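Local structure of isocitrate dehydrogenase [NAD] subunit 2, mitochondrial (3BLX) at residues Val49-Glu54 with Asn307-Thr312; Ser156-Thr161 with Pro243-Asp248; Glu174-Ile179 with Pro212-Glu217; Asn294-Leu299 with Ser344-Ala349. The protein works with subunit 1 in an octamer that oxidises isocitrate to 2-oxoglutarate and CO2 with NAD+ in the citric acid cycle, and also binds mitochondrial mRNA leaders. All blocks are in the same frame, centred on the assembly; numbering follows the deposited sequence.

Contact 1: residues Val49-Glu54 with Asn307-Thr312; sequences VPIEWE and NHMGLT
Ile51 and Met309 meet through their end methyls, with Ile51 CD1 3.9 Å from Met309 CE. Ile51 holds CG1 beside its backbone N and opposite the carbonyl carbon (chi1 -63°). From there the chain runs on nearly straight and sends CD1 to the far segment. Met309 comes from the last turn of its helix. A bend at its final torsion (chi3 -54°) turns CE to Ile51, and the two side chains pass each other at a slant. Leu311 uses a single branch, CD1. This methyl lies 4.1 Å from Ile51 CD1 and 4.2 Å from Pro50 CD, so it touches both neighbours. No hydrogen bond crosses the contact; it is apolar packing throughout. The other branch of Ile51 is used differently: CG2 sits 3.6 Å above the ring plane of Trp53, toward the rim. Each segment also makes a tight bend. Pro50 and Leu311 are each the centre of an inverse gamma turn, and Ile51 N donates to Val49 O at 2.7 Å. Gly310, just past the helix and with positive phi, lets the chain turn to Leu311. The contact joins the short parallel pair 22-23 and 51-52 to the end of helix 296-309. Helix 33-45 adds Phe44 against Ile51, helix 312-326 adds His314 against Pro50, and Tyr22 of strand 22-23 touches Pro50 and Leu311.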
loop_
_atom_site.group_PDB
_atom_site.type_symbol
_atom_site.label_atom_id
_atom_site.label_comp_id
_atom_site.label_asym_id
_atom_site.label_seq_id
_atom_site.Cartn_x
_atom_site.Cartn_y
_atom_site.Cartn_z
ATOM N N VAL B 49 24.945 -49.377 -43.165
ATOM C CA VAL B 49 23.496 -49.234 -43.240
ATOM C C VAL B 49 23.141 -48.272 -44.382
ATOM O O VAL B 49 23.849 -47.289 -44.622
ATOM C CB VAL B 49 22.887 -48.751 -41.889
ATOM C CG1 VAL B 49 23.417 -49.579 -40.751
ATOM C CG2 VAL B 49 23.193 -47.298 -41.638
ATOM N N PRO B 50 22.046 -48.567 -45.097
ATOM C CA PRO B 50 21.529 -47.868 -46.287
ATOM C C PRO B 50 21.036 -46.442 -46.027
ATOM O O PRO B 50 19.891 -46.140 -46.342
ATOM C CB PRO B 50 20.331 -48.727 -46.705
ATOM C CG PRO B 50 20.514 -50.034 -46.000
ATOM C CD PRO B 50 21.237 -49.742 -44.743
ATOM N N ILE B 51 21.889 -45.577 -45.489
ATOM C CA ILE B 51 21.463 -44.239 -45.090
ATOM C C ILE B 51 22.484 -43.146 -45.427
ATOM O O ILE B 51 23.671 -43.256 -45.101
ATOM C CB ILE B 51 21.131 -44.193 -43.570
ATOM C CG1 ILE B 51 19.959 -45.115 -43.247
ATOM C CG2 ILE B 51 20.821 -42.768 -43.113
ATOM C CD1 ILE B 51 19.776 -45.349 -41.787
ATOM N N GLU B 52 22.004 -42.097 -46.090
ATOM C CA GLU B 52 22.778 -40.885 -46.310
ATOM C C GLU B 52 22.126 -39.743 -45.524
ATOM O O GLU B 52 20.912 -39.543 -45.596
ATOM C CB GLU B 52 22.834 -40.550 -47.804
ATOM C CG GLU B 52 21.465 -40.368 -48.443
ATOM C CD GLU B 52 21.524 -40.203 -49.949
ATOM O OE1 GLU B 52 22.287 -40.945 -50.613
ATOM O OE2 GLU B 52 20.790 -39.333 -50.460
ATOM N N TRP B 53 22.933 -39.001 -44.775
ATOM C CA TRP B 53 22.425 -37.927 -43.935
ATOM C C TRP B 53 22.071 -36.649 -44.701
ATOM O O TRP B 53 22.041 -36.644 -45.924
ATOM C CB TRP B 53 23.437 -37.634 -42.847
ATOM C CG TRP B 53 23.799 -38.866 -42.064
ATOM C CD1 TRP B 53 25.030 -39.447 -41.965
ATOM C CD2 TRP B 53 22.911 -39.678 -41.278
ATOM N NE1 TRP B 53 24.968 -40.559 -41.159
ATOM C CE2 TRP B 53 23.681 -40.722 -40.725
ATOM C CE3 TRP B 53 21.540 -39.618 -40.980
ATOM C CZ2 TRP B 53 23.131 -41.689 -39.892
ATOM C CZ3 TRP B 53 21.003 -40.581 -40.151
ATOM C CH2 TRP B 53 21.793 -41.601 -39.618
ATOM N N GLU B 54 21.795 -35.570 -43.975
ATOM C CA GLU B 54 21.358 -34.322 -44.586
ATOM C C GLU B 54 21.143 -33.264 -43.515
ATOM O O GLU B 54 20.066 -32.698 -43.410
ATOM C CB GLU B 54 20.060 -34.539 -45.373
ATOM C CG GLU B 54 19.649 -33.359 -46.262
ATOM C CD GLU B 54 18.495 -33.690 -47.213
ATOM O OE1 GLU B 54 18.216 -34.891 -47.430
ATOM O OE2 GLU B 54 17.870 -32.745 -47.753
ATOM N N ASN B 307 14.211 -49.413 -36.748
ATOM C CA ASN B 307 12.996 -50.208 -36.586
ATOM C C ASN B 307 11.750 -49.559 -37.170
ATOM O O ASN B 307 10.813 -50.241 -37.547
ATOM C CB ASN B 307 12.747 -50.538 -35.114
ATOM C CG ASN B 307 13.582 -51.703 -34.628
ATOM O OD1 ASN B 307 13.704 -52.718 -35.314
ATOM N ND2 ASN B 307 14.163 -51.566 -33.439
ATOM N N HIS B 308 11.721 -48.240 -37.234
ATOM C CA HIS B 308 10.538 -47.565 -37.748
ATOM C C HIS B 308 10.591 -47.575 -39.275
ATOM O O HIS B 308 9.558 -47.451 -39.960
ATOM C CB HIS B 308 10.433 -46.144 -37.162
ATOM C CG HIS B 308 9.350 -45.306 -37.772
ATOM N ND1 HIS B 308 9.612 -44.151 -38.478
ATOM C CD2 HIS B 308 8.007 -45.452 -37.786
ATOM C CE1 HIS B 308 8.480 -43.620 -38.902
ATOM N NE2 HIS B 308 7.489 -44.392 -38.495
ATOM N N MET B 309 11.807 -47.758 -39.789
ATOM C CA MET B 309 12.065 -47.729 -41.221
ATOM C C MET B 309 11.994 -49.127 -41.833
ATOM O O MET B 309 11.735 -49.275 -43.027
ATOM C CB MET B 309 13.415 -47.063 -41.513
ATOM C CG MET B 309 13.387 -45.549 -41.380
ATOM S SD MET B 309 14.937 -44.739 -41.802
ATOM C CE MET B 309 16.056 -45.626 -40.743
ATOM N N GLY B 310 12.207 -50.157 -41.017
ATOM C CA GLY B 310 12.128 -51.529 -41.492
ATOM C C GLY B 310 13.469 -52.244 -41.522
ATOM O O GLY B 310 13.532 -53.454 -41.718
ATOM N N LEU B 311 14.545 -51.487 -41.334
ATOM C CA LEU B 311 15.887 -52.044 -41.266
ATOM C C LEU B 311 16.111 -52.772 -39.944
ATOM O O LEU B 311 17.015 -52.423 -39.184
ATOM C CB LEU B 311 16.919 -50.933 -41.426
ATOM C CG LEU B 311 16.616 -49.894 -42.510
ATOM C CD1 LEU B 311 17.719 -48.845 -42.565
ATOM C CD2 LEU B 311 16.429 -50.542 -43.873
ATOM N N THR B 312 15.287 -53.786 -39.685
ATOM C CA THR B 312 15.339 -54.571 -38.451
ATOM C C THR B 312 16.697 -55.244 -38.218
ATOM O O THR B 312 17.160 -55.345 -37.076
ATOM C CB THR B 312 14.253 -55.678 -38.446
ATOM O OG1 THR B 312 13.041 -55.180 -39.027
ATOM C CG2 THR B 312 13.985 -56.185 -37.020
#

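Contact 2: residues Ser156-Thr161 with Pro243-Asp248; sequences SIKLIT and PNLYGD
Lys158 and Ile160, on strand 153-161 of the clasp through which subunits of this family associate, meet Leu245 and Pro243 at the start of a helix next to the active site. That helix, 244-258, carries Asp248, probably a magnesium ligand, as in relatives. Lys158 reaches Leu245 with the apolar part of its chain. CG stands beside the backbone N (chi1 -77°), and the rest is extended; the two side chains cross at about a right angle. Lys158 CD is 3.9 Å from Leu245 CD1, and Lys158 NZ lies 4.1 Å from the same methyl. The leucine thus meets the outer part of the lysine chain with one branch. With CG roughly opposite its backbone N (chi1 -153°), it carries CD1 to the lysine chain. Leu245 CB also lies 4.0 Å above the plane of the Tyr246 ring, over its centre. Two residues along the strand, Ile160 CD1 packs on Pro243 CB at 4.3 Å. No hydrogen bond joins the two segments. The leucine side chain is about 6 Å from that of Lys189, which is probably critical for catalysis. Asp248 OD2 forms a salt bridge with Lys183 of the neighbouring subunit 1. Strand 153-161 pairs on one side with strand 140-148. It also pairs antiparallel with a strand of that subunit 1 chain, so the sheet crosses the interface. Helix 195-208 completes the surroundings, with Ala196 against Ile160 and Phe200 against Pro243.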
loop_
_atom_site.group_PDB
_atom_site.type_symbol
_atom_site.label_atom_id
_atom_site.label_comp_id
_atom_site.label_asym_id
_atom_site.label_seq_id
_atom_site.Cartn_x
_atom_site.Cartn_y
_atom_site.Cartn_z
ATOM N N SER B 156 -6.851 -21.729 -15.193
ATOM C CA SER B 156 -6.194 -22.494 -16.259
ATOM C C SER B 156 -7.273 -23.123 -17.100
ATOM O O SER B 156 -8.282 -23.546 -16.573
ATOM C CB SER B 156 -5.319 -23.580 -15.648
ATOM O OG SER B 156 -4.242 -23.029 -14.916
ATOM N N ILE B 157 -7.055 -23.205 -18.398
ATOM C CA ILE B 157 -8.020 -23.821 -19.283
ATOM C C ILE B 157 -7.271 -24.877 -20.077
ATOM O O ILE B 157 -6.273 -24.580 -20.724
ATOM C CB ILE B 157 -8.609 -22.743 -20.214
ATOM C CG1 ILE B 157 -9.142 -21.583 -19.383
ATOM C CG2 ILE B 157 -9.731 -23.258 -21.046
ATOM C CD1 ILE B 157 -9.656 -20.436 -20.230
ATOM N N LYS B 158 -7.737 -26.111 -20.000
ATOM C CA LYS B 158 -7.093 -27.246 -20.697
ATOM C C LYS B 158 -8.121 -28.049 -21.499
ATOM O O LYS B 158 -9.265 -28.218 -21.084
ATOM C CB LYS B 158 -6.354 -28.170 -19.718
ATOM C CG LYS B 158 -5.010 -27.635 -19.230
ATOM C CD LYS B 158 -4.533 -28.397 -18.000
ATOM C CE LYS B 158 -3.606 -27.540 -17.131
ATOM N NZ LYS B 158 -3.456 -28.072 -15.737
ATOM N N LEU B 159 -7.699 -28.538 -22.650
ATOM C CA LEU B 159 -8.606 -29.194 -23.566
ATOM C C LEU B 159 -8.191 -30.627 -23.788
ATOM O O LEU B 159 -6.995 -30.931 -23.883
ATOM C CB LEU B 159 -8.536 -28.493 -24.911
ATOM C CG LEU B 159 -9.883 -28.215 -25.525
ATOM C CD1 LEU B 159 -10.619 -27.294 -24.617
ATOM C CD2 LEU B 159 -9.654 -27.563 -26.846
ATOM N N ILE B 160 -9.180 -31.505 -23.879
ATOM C CA ILE B 160 -8.945 -32.873 -24.356
ATOM C C ILE B 160 -10.027 -33.273 -25.378
ATOM O O ILE B 160 -11.198 -33.012 -25.161
ATOM C CB ILE B 160 -8.824 -33.894 -23.181
ATOM C CG1 ILE B 160 -8.057 -35.127 -23.607
ATOM C CG2 ILE B 160 -10.164 -34.341 -22.694
ATOM C CD1 ILE B 160 -8.167 -36.256 -22.605
ATOM N N THR B 161 -9.640 -33.870 -26.500
ATOM C CA THR B 161 -10.618 -34.234 -27.539
ATOM C C THR B 161 -10.613 -35.718 -27.842
ATOM O O THR B 161 -9.581 -36.368 -27.722
ATOM C CB THR B 161 -10.406 -33.490 -28.890
ATOM O OG1 THR B 161 -9.171 -33.899 -29.495
ATOM C CG2 THR B 161 -10.432 -31.975 -28.719
ATOM N N PRO B 243 -3.073 -39.580 -21.056
ATOM C CA PRO B 243 -3.347 -38.245 -21.610
ATOM C C PRO B 243 -2.135 -37.345 -21.399
ATOM O O PRO B 243 -1.289 -37.642 -20.547
ATOM C CB PRO B 243 -4.536 -37.747 -20.791
ATOM C CG PRO B 243 -5.089 -38.950 -20.085
ATOM C CD PRO B 243 -3.941 -39.896 -19.909
ATOM N N ASN B 244 -2.032 -36.276 -22.179
ATOM C CA ASN B 244 -0.844 -35.418 -22.120
ATOM C C ASN B 244 -0.483 -34.927 -20.700
ATOM O O ASN B 244 0.698 -34.774 -20.378
ATOM C CB ASN B 244 -0.994 -34.245 -23.097
ATOM C CG ASN B 244 0.078 -33.192 -22.910
ATOM O OD1 ASN B 244 -0.195 -32.118 -22.373
ATOM N ND2 ASN B 244 1.306 -33.496 -23.332
ATOM N N LEU B 245 -1.508 -34.712 -19.866
ATOM C CA LEU B 245 -1.367 -34.248 -18.486
ATOM C C LEU B 245 -0.298 -34.932 -17.609
ATOM O O LEU B 245 0.503 -34.269 -16.945
ATOM C CB LEU B 245 -2.728 -34.317 -17.793
ATOM C CG LEU B 245 -2.872 -33.309 -16.644
ATOM C CD1 LEU B 245 -3.115 -31.897 -17.183
ATOM C CD2 LEU B 245 -3.971 -33.703 -15.666
ATOM N N TYR B 246 -0.295 -36.258 -17.596
ATOM C CA TYR B 246 0.596 -36.998 -16.723
ATOM C C TYR B 246 1.789 -37.555 -17.485
ATOM O O TYR B 246 2.684 -38.155 -16.895
ATOM C CB TYR B 246 -0.146 -38.168 -16.083
ATOM C CG TYR B 246 -1.603 -37.917 -15.814
ATOM C CD1 TYR B 246 -1.997 -37.083 -14.781
ATOM C CD2 TYR B 246 -2.588 -38.539 -16.581
ATOM C CE1 TYR B 246 -3.334 -36.854 -14.531
ATOM C CE2 TYR B 246 -3.932 -38.316 -16.341
ATOM C CZ TYR B 246 -4.296 -37.471 -15.315
ATOM O OH TYR B 246 -5.627 -37.238 -15.060
ATOM N N GLY B 247 1.798 -37.373 -18.798
ATOM C CA GLY B 247 2.869 -37.908 -19.625
ATOM C C GLY B 247 4.274 -37.504 -19.217
ATOM O O GLY B 247 5.144 -38.360 -19.110
ATOM N N ASP B 248 4.484 -36.203 -19.016
ATOM C CA ASP B 248 5.762 -35.646 -18.568
ATOM C C ASP B 248 6.277 -36.355 -17.316
ATOM O O ASP B 248 7.405 -36.818 -17.282
ATOM C CB ASP B 248 5.609 -34.137 -18.278
ATOM C CG ASP B 248 6.129 -33.238 -19.419
ATOM O OD1 ASP B 248 6.957 -33.702 -20.241
ATOM O OD2 ASP B 248 5.726 -32.047 -19.475
#

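Contact 3: residues Glu174-Ile179 with Pro212-Glu217; sequences EYARAI and PDLTLE
Arg177 and Leu214 bring together the end of helix 162-178 and the entry to strand 215-220. This strand closes a beta-alpha-beta crossover of the central sheet: strand 183-188, helix 195-208, then parallel strand 215-220. The apolar contacts lie beneath a charged one. Leu214 CD2 is 4.0 Å from Arg177 CB, and Leu214 CG is 4.4 Å from Ala176 CB. Ala176 also touches Val184 of strand 183-188, so the helix packs on the sheet here. The charged contact is a salt bridge between exposed side chains, Arg177 and Asp213. Arg177 has CG opposite its backbone N (chi1 163°), and a bend at chi3 turns the guanidinium to the carboxylate. Tyr211 touches the arginine as well. The grip is side-on and twofold, one nitrogen to each oxygen, with the two planes 18° apart. This pairing fixes how both groups are turned. Arg177 NE donates to Asp213 OD2 at 3.2 Å on the syn side, somewhat out of the carboxylate plane. Arg177 NH2 donates to the syn lone pair of Asp213 OD1 at 3.0 Å, nearly straight at 168°.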
loop_
_atom_site.group_PDB
_atom_site.type_symbol
_atom_site.label_atom_id
_atom_site.label_comp_id
_atom_site.label_asym_id
_atom_site.label_seq_id
_atom_site.Cartn_x
_atom_site.Cartn_y
_atom_site.Cartn_z
ATOM N N GLU B 174 -1.365 -50.718 -31.810
ATOM C CA GLU B 174 -0.524 -51.123 -32.931
ATOM C C GLU B 174 0.967 -51.219 -32.601
ATOM O O GLU B 174 1.723 -51.920 -33.260
ATOM C CB GLU B 174 -0.743 -50.199 -34.125
ATOM C CG GLU B 174 -2.177 -50.140 -34.557
ATOM C CD GLU B 174 -2.347 -50.081 -36.056
ATOM O OE1 GLU B 174 -2.896 -49.064 -36.529
ATOM O OE2 GLU B 174 -1.938 -51.046 -36.749
ATOM N N TYR B 175 1.383 -50.528 -31.562
ATOM C CA TYR B 175 2.758 -50.587 -31.122
ATOM C C TYR B 175 2.942 -51.742 -30.141
ATOM O O TYR B 175 4.022 -52.309 -30.031
ATOM C CB TYR B 175 3.158 -49.248 -30.473
ATOM C CG TYR B 175 4.625 -49.142 -30.115
ATOM C CD1 TYR B 175 5.082 -49.465 -28.831
ATOM C CD2 TYR B 175 5.558 -48.728 -31.067
ATOM C CE1 TYR B 175 6.430 -49.376 -28.507
ATOM C CE2 TYR B 175 6.904 -48.637 -30.761
ATOM C CZ TYR B 175 7.342 -48.962 -29.480
ATOM O OH TYR B 175 8.693 -48.870 -29.184
ATOM N N ALA B 176 1.897 -52.090 -29.412
ATOM C CA ALA B 176 1.998 -53.223 -28.516
ATOM C C ALA B 176 2.046 -54.514 -29.347
ATOM O O ALA B 176 2.878 -55.394 -29.118
ATOM C CB ALA B 176 0.846 -53.232 -27.567
ATOM N N ARG B 177 1.148 -54.609 -30.320
ATOM C CA ARG B 177 1.173 -55.689 -31.291
ATOM C C ARG B 177 2.549 -55.775 -31.969
ATOM O O ARG B 177 3.180 -56.824 -31.968
ATOM C CB ARG B 177 0.059 -55.472 -32.307
ATOM C CG ARG B 177 0.187 -56.245 -33.589
ATOM C CD ARG B 177 -0.886 -55.795 -34.580
ATOM N NE ARG B 177 -2.208 -56.215 -34.132
ATOM C CZ ARG B 177 -3.341 -55.795 -34.679
ATOM N NH1 ARG B 177 -3.279 -54.929 -35.682
ATOM N NH2 ARG B 177 -4.523 -56.233 -34.228
ATOM N N ALA B 178 3.029 -54.661 -32.505
ATOM C CA ALA B 178 4.327 -54.598 -33.187
ATOM C C ALA B 178 5.606 -54.925 -32.372
ATOM O O ALA B 178 6.656 -55.153 -32.951
ATOM C CB ALA B 178 4.487 -53.247 -33.889
ATOM N N ILE B 179 5.542 -54.946 -31.054
ATOM C CA ILE B 179 6.705 -55.335 -30.275
ATOM C C ILE B 179 6.371 -56.549 -29.418
ATOM O O ILE B 179 7.129 -56.894 -28.507
ATOM C CB ILE B 179 7.202 -54.208 -29.333
ATOM C CG1 ILE B 179 6.085 -53.728 -28.404
ATOM C CG2 ILE B 179 7.741 -53.036 -30.110
ATOM C CD1 ILE B 179 6.585 -52.815 -27.301
ATOM N N PRO B 212 -8.380 -57.603 -30.847
ATOM C CA PRO B 212 -8.794 -58.725 -29.998
ATOM C C PRO B 212 -7.592 -59.455 -29.449
ATOM O O PRO B 212 -7.698 -60.059 -28.392
ATOM C CB PRO B 212 -9.574 -59.625 -30.955
ATOM C CG PRO B 212 -9.845 -58.767 -32.176
ATOM C CD PRO B 212 -8.686 -57.844 -32.263
ATOM N N ASP B 213 -6.463 -59.383 -30.156
ATOM C CA ASP B 213 -5.208 -60.002 -29.704
ATOM C C ASP B 213 -4.594 -59.286 -28.517
ATOM O O ASP B 213 -3.646 -59.776 -27.898
ATOM C CB ASP B 213 -4.166 -60.071 -30.824
ATOM C CG ASP B 213 -4.017 -58.764 -31.603
ATOM O OD1 ASP B 213 -5.035 -58.193 -32.082
ATOM O OD2 ASP B 213 -2.849 -58.337 -31.769
ATOM N N LEU B 214 -5.133 -58.118 -28.206
ATOM C CA LEU B 214 -4.591 -57.314 -27.131
ATOM C C LEU B 214 -5.571 -57.174 -25.973
ATOM O O LEU B 214 -6.775 -57.018 -26.180
ATOM C CB LEU B 214 -4.226 -55.954 -27.683
ATOM C CG LEU B 214 -2.777 -55.751 -28.134
ATOM C CD1 LEU B 214 -2.014 -57.042 -28.146
ATOM C CD2 LEU B 214 -2.763 -55.113 -29.475
ATOM N N THR B 215 -5.045 -57.253 -24.757
ATOM C CA THR B 215 -5.834 -57.050 -23.547
ATOM C C THR B 215 -5.741 -55.597 -23.074
ATOM O O THR B 215 -4.660 -55.086 -22.809
ATOM C CB THR B 215 -5.336 -57.955 -22.414
ATOM O OG1 THR B 215 -5.167 -59.282 -22.909
ATOM C CG2 THR B 215 -6.320 -57.959 -21.247
ATOM N N LEU B 216 -6.883 -54.935 -22.966
ATOM C CA LEU B 216 -6.953 -53.588 -22.400
ATOM C C LEU B 216 -7.237 -53.605 -20.903
ATOM O O LEU B 216 -8.292 -54.065 -20.472
ATOM C CB LEU B 216 -8.042 -52.771 -23.103
ATOM C CG LEU B 216 -8.279 -51.377 -22.528
ATOM C CD1 LEU B 216 -7.014 -50.574 -22.707
ATOM C CD2 LEU B 216 -9.443 -50.658 -23.197
ATOM N N GLU B 217 -6.300 -53.103 -20.108
ATOM C CA GLU B 217 -6.583 -52.826 -18.698
ATOM C C GLU B 217 -6.575 -51.328 -18.491
ATOM O O GLU B 217 -5.878 -50.601 -19.210
ATOM C CB GLU B 217 -5.544 -53.463 -17.779
ATOM C CG GLU B 217 -5.240 -54.923 -18.110
ATOM C CD GLU B 217 -4.235 -55.549 -17.160
ATOM O OE1 GLU B 217 -3.784 -54.852 -16.220
ATOM O OE2 GLU B 217 -3.901 -56.740 -17.354
#

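Contact 4: residues Asn294-Leu299 with Ser344-Ala349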
loop_
_atom_site.group_PDB
_atom_site.type_symbol
_atom_site.label_atom_id
_atom_site.label_comp_id
_atom_site.label_asym_id
_atom_site.label_seq_id
_atom_site.Cartn_x
_atom_site.Cartn_y
_atom_site.Cartn_z
ATOM N N ASN B 294 28.041 -38.779 -23.825
ATOM C CA ASN B 294 27.599 -40.162 -23.921
ATOM C C ASN B 294 26.530 -40.373 -24.992
ATOM O O ASN B 294 25.375 -40.006 -24.801
ATOM C CB ASN B 294 27.115 -40.656 -22.562
ATOM C CG ASN B 294 26.749 -42.129 -22.575
ATOM O OD1 ASN B 294 26.664 -42.747 -23.632
ATOM N ND2 ASN B 294 26.521 -42.694 -21.396
ATOM N N PRO B 295 26.911 -40.998 -26.111
ATOM C CA PRO B 295 26.090 -41.162 -27.315
ATOM C C PRO B 295 25.059 -42.287 -27.243
ATOM O O PRO B 295 24.341 -42.524 -28.230
ATOM C CB PRO B 295 27.116 -41.529 -28.390
ATOM C CG PRO B 295 28.423 -41.607 -27.713
ATOM C CD PRO B 295 28.213 -41.647 -26.261
ATOM N N THR B 296 24.993 -42.976 -26.111
ATOM C CA THR B 296 24.073 -44.100 -25.958
ATOM C C THR B 296 22.617 -43.733 -26.228
ATOM O O THR B 296 21.897 -44.464 -26.932
ATOM C CB THR B 296 24.103 -44.657 -24.544
ATOM O OG1 THR B 296 25.453 -44.919 -24.151
ATOM C CG2 THR B 296 23.280 -45.930 -24.484
ATOM N N ALA B 297 22.192 -42.618 -25.630
ATOM C CA ALA B 297 20.825 -42.141 -25.747
ATOM C C ALA B 297 20.496 -41.863 -27.198
ATOM O O ALA B 297 19.500 -42.350 -27.716
ATOM C CB ALA B 297 20.646 -40.910 -24.915
ATOM N N LEU B 298 21.343 -41.088 -27.868
ATOM C CA LEU B 298 21.117 -40.834 -29.285
ATOM C C LEU B 298 21.224 -42.134 -30.120
ATOM O O LEU B 298 20.440 -42.354 -31.047
ATOM C CB LEU B 298 22.037 -39.720 -29.807
ATOM C CG LEU B 298 21.721 -39.197 -31.215
ATOM C CD1 LEU B 298 20.248 -38.852 -31.358
ATOM C CD2 LEU B 298 22.569 -38.003 -31.566
ATOM N N LEU B 299 22.170 -43.002 -29.776
ATOM C CA LEU B 299 22.312 -44.296 -30.466
ATOM C C LEU B 299 21.055 -45.155 -30.404
ATOM O O LEU B 299 20.637 -45.765 -31.399
ATOM C CB LEU B 299 23.484 -45.084 -29.881
ATOM C CG LEU B 299 24.774 -45.214 -30.684
ATOM C CD1 LEU B 299 24.852 -44.219 -31.818
ATOM C CD2 LEU B 299 25.980 -45.104 -29.738
ATOM N N SER B 344 35.125 -40.911 -27.993
ATOM C CA SER B 344 35.828 -41.543 -29.115
ATOM C C SER B 344 36.133 -43.010 -28.844
ATOM O O SER B 344 35.873 -43.876 -29.682
ATOM C CB SER B 344 37.140 -40.827 -29.411
ATOM O OG SER B 344 36.911 -39.484 -29.772
ATOM N N SER B 345 36.700 -43.290 -27.676
ATOM C CA SER B 345 37.053 -44.653 -27.331
ATOM C C SER B 345 35.816 -45.536 -27.235
ATOM O O SER B 345 35.871 -46.722 -27.508
ATOM C CB SER B 345 37.831 -44.678 -26.024
ATOM O OG SER B 345 36.966 -44.704 -24.920
ATOM N N PHE B 346 34.696 -44.943 -26.848
ATOM C CA PHE B 346 33.425 -45.655 -26.768
ATOM C C PHE B 346 32.929 -46.025 -28.165
ATOM O O PHE B 346 32.509 -47.154 -28.394
ATOM C CB PHE B 346 32.385 -44.791 -26.038
ATOM C CG PHE B 346 31.084 -45.499 -25.728
ATOM C CD1 PHE B 346 30.843 -46.004 -24.461
ATOM C CD2 PHE B 346 30.088 -45.621 -26.689
ATOM C CE1 PHE B 346 29.649 -46.640 -24.167
ATOM C CE2 PHE B 346 28.891 -46.253 -26.401
ATOM C CZ PHE B 346 28.672 -46.766 -25.142
ATOM N N THR B 347 32.984 -45.082 -29.100
ATOM C CA THR B 347 32.400 -45.307 -30.422
ATOM C C THR B 347 32.993 -46.522 -31.131
ATOM O O THR B 347 32.264 -47.308 -31.726
ATOM C CB THR B 347 32.488 -44.060 -31.341
ATOM O OG1 THR B 347 33.856 -43.776 -31.655
ATOM C CG2 THR B 347 31.897 -42.872 -30.657
ATOM N N GLU B 348 34.313 -46.681 -31.063
ATOM C CA GLU B 348 34.963 -47.799 -31.749
ATOM C C GLU B 348 34.919 -49.053 -30.890
ATOM O O GLU B 348 34.913 -50.156 -31.415
ATOM C CB GLU B 348 36.391 -47.443 -32.174
ATOM C CG GLU B 348 37.204 -46.757 -31.081
ATOM C CD GLU B 348 38.305 -45.870 -31.640
ATOM O OE1 GLU B 348 39.098 -45.310 -30.841
ATOM O OE2 GLU B 348 38.365 -45.732 -32.880
ATOM N N ALA B 349 34.856 -48.882 -29.569
ATOM C CA ALA B 349 34.638 -50.011 -28.666
ATOM C C ALA B 349 33.344 -50.705 -29.031
ATOM O O ALA B 349 33.203 -51.909 -28.853
ATOM C CB ALA B 349 34.603 -49.552 -27.221
#
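Phe346 and Pro295 carry the apolar packing of this contact. Ring atom CD2 of Phe346 lies 4.4 Å from Pro295 CD. The ring owes its reach to its first torsion: CG stands opposite the backbone N (chi1 -172°), which carries the ring away from its own helix to the start of the other.

The far end of the ring also rests near a hydroxyl, with Phe346 CZ 3.8 Å from Thr296 OG1. The two side chains pass at about a right angle. Both Pro295 and Thr296 approach the ring obliquely. No hydrogen bond crosses between the segments.

The polar contacts lie within each segment. Asn294 OD1 accepts from Thr296 N at 3.0 Å with an angle of 163°, an Asx turn that caps the start of helix 296-309. The hydroxyl of Thr296 donates to the same oxygen, though the modelled length of this bond is doubtful at this resolution. Thr296 OG1 stands beside its own backbone N, which brings it to the asparagine. With an alanine in place of Thr296 the hydroxyl and the gamma methyl are gone, and this would probably open a gap beside Phe346 CZ. Asn294 ND2 in turn bonds to Asp336 OD2, which helps hold the amide in place. On the other helix, Thr347 OG1 donates back to Ser344 O at 2.8 Å. Helix 33-45 brings Ser39 against Pro295 and Thr347, and helix 312-326 brings Ile326 against Phe346.

How the contacts relate
From the N terminus, contact 1 opens first, at 49-54. Contact 2 opens at 156-161, and contact 3 starts in the helix that follows that strand. Contact 3 closes at 212-217 and contact 2 at 243-248, so contact 3 lies within contact 2, and both lie within contact 1. Contact 4 opens at 294-299, before contact 1 closes at 307-312, and ends at 344-349, so these two cross. They use the two ends of helix 296-309, with centres about 18 Å apart. Contact 1 ties the end of this helix to the N-terminal strand 51-52; contact 4 ties its start to helix 343-352. Contacts 2 and 3 hold the intersubunit strand and its following helix to the central sheet region.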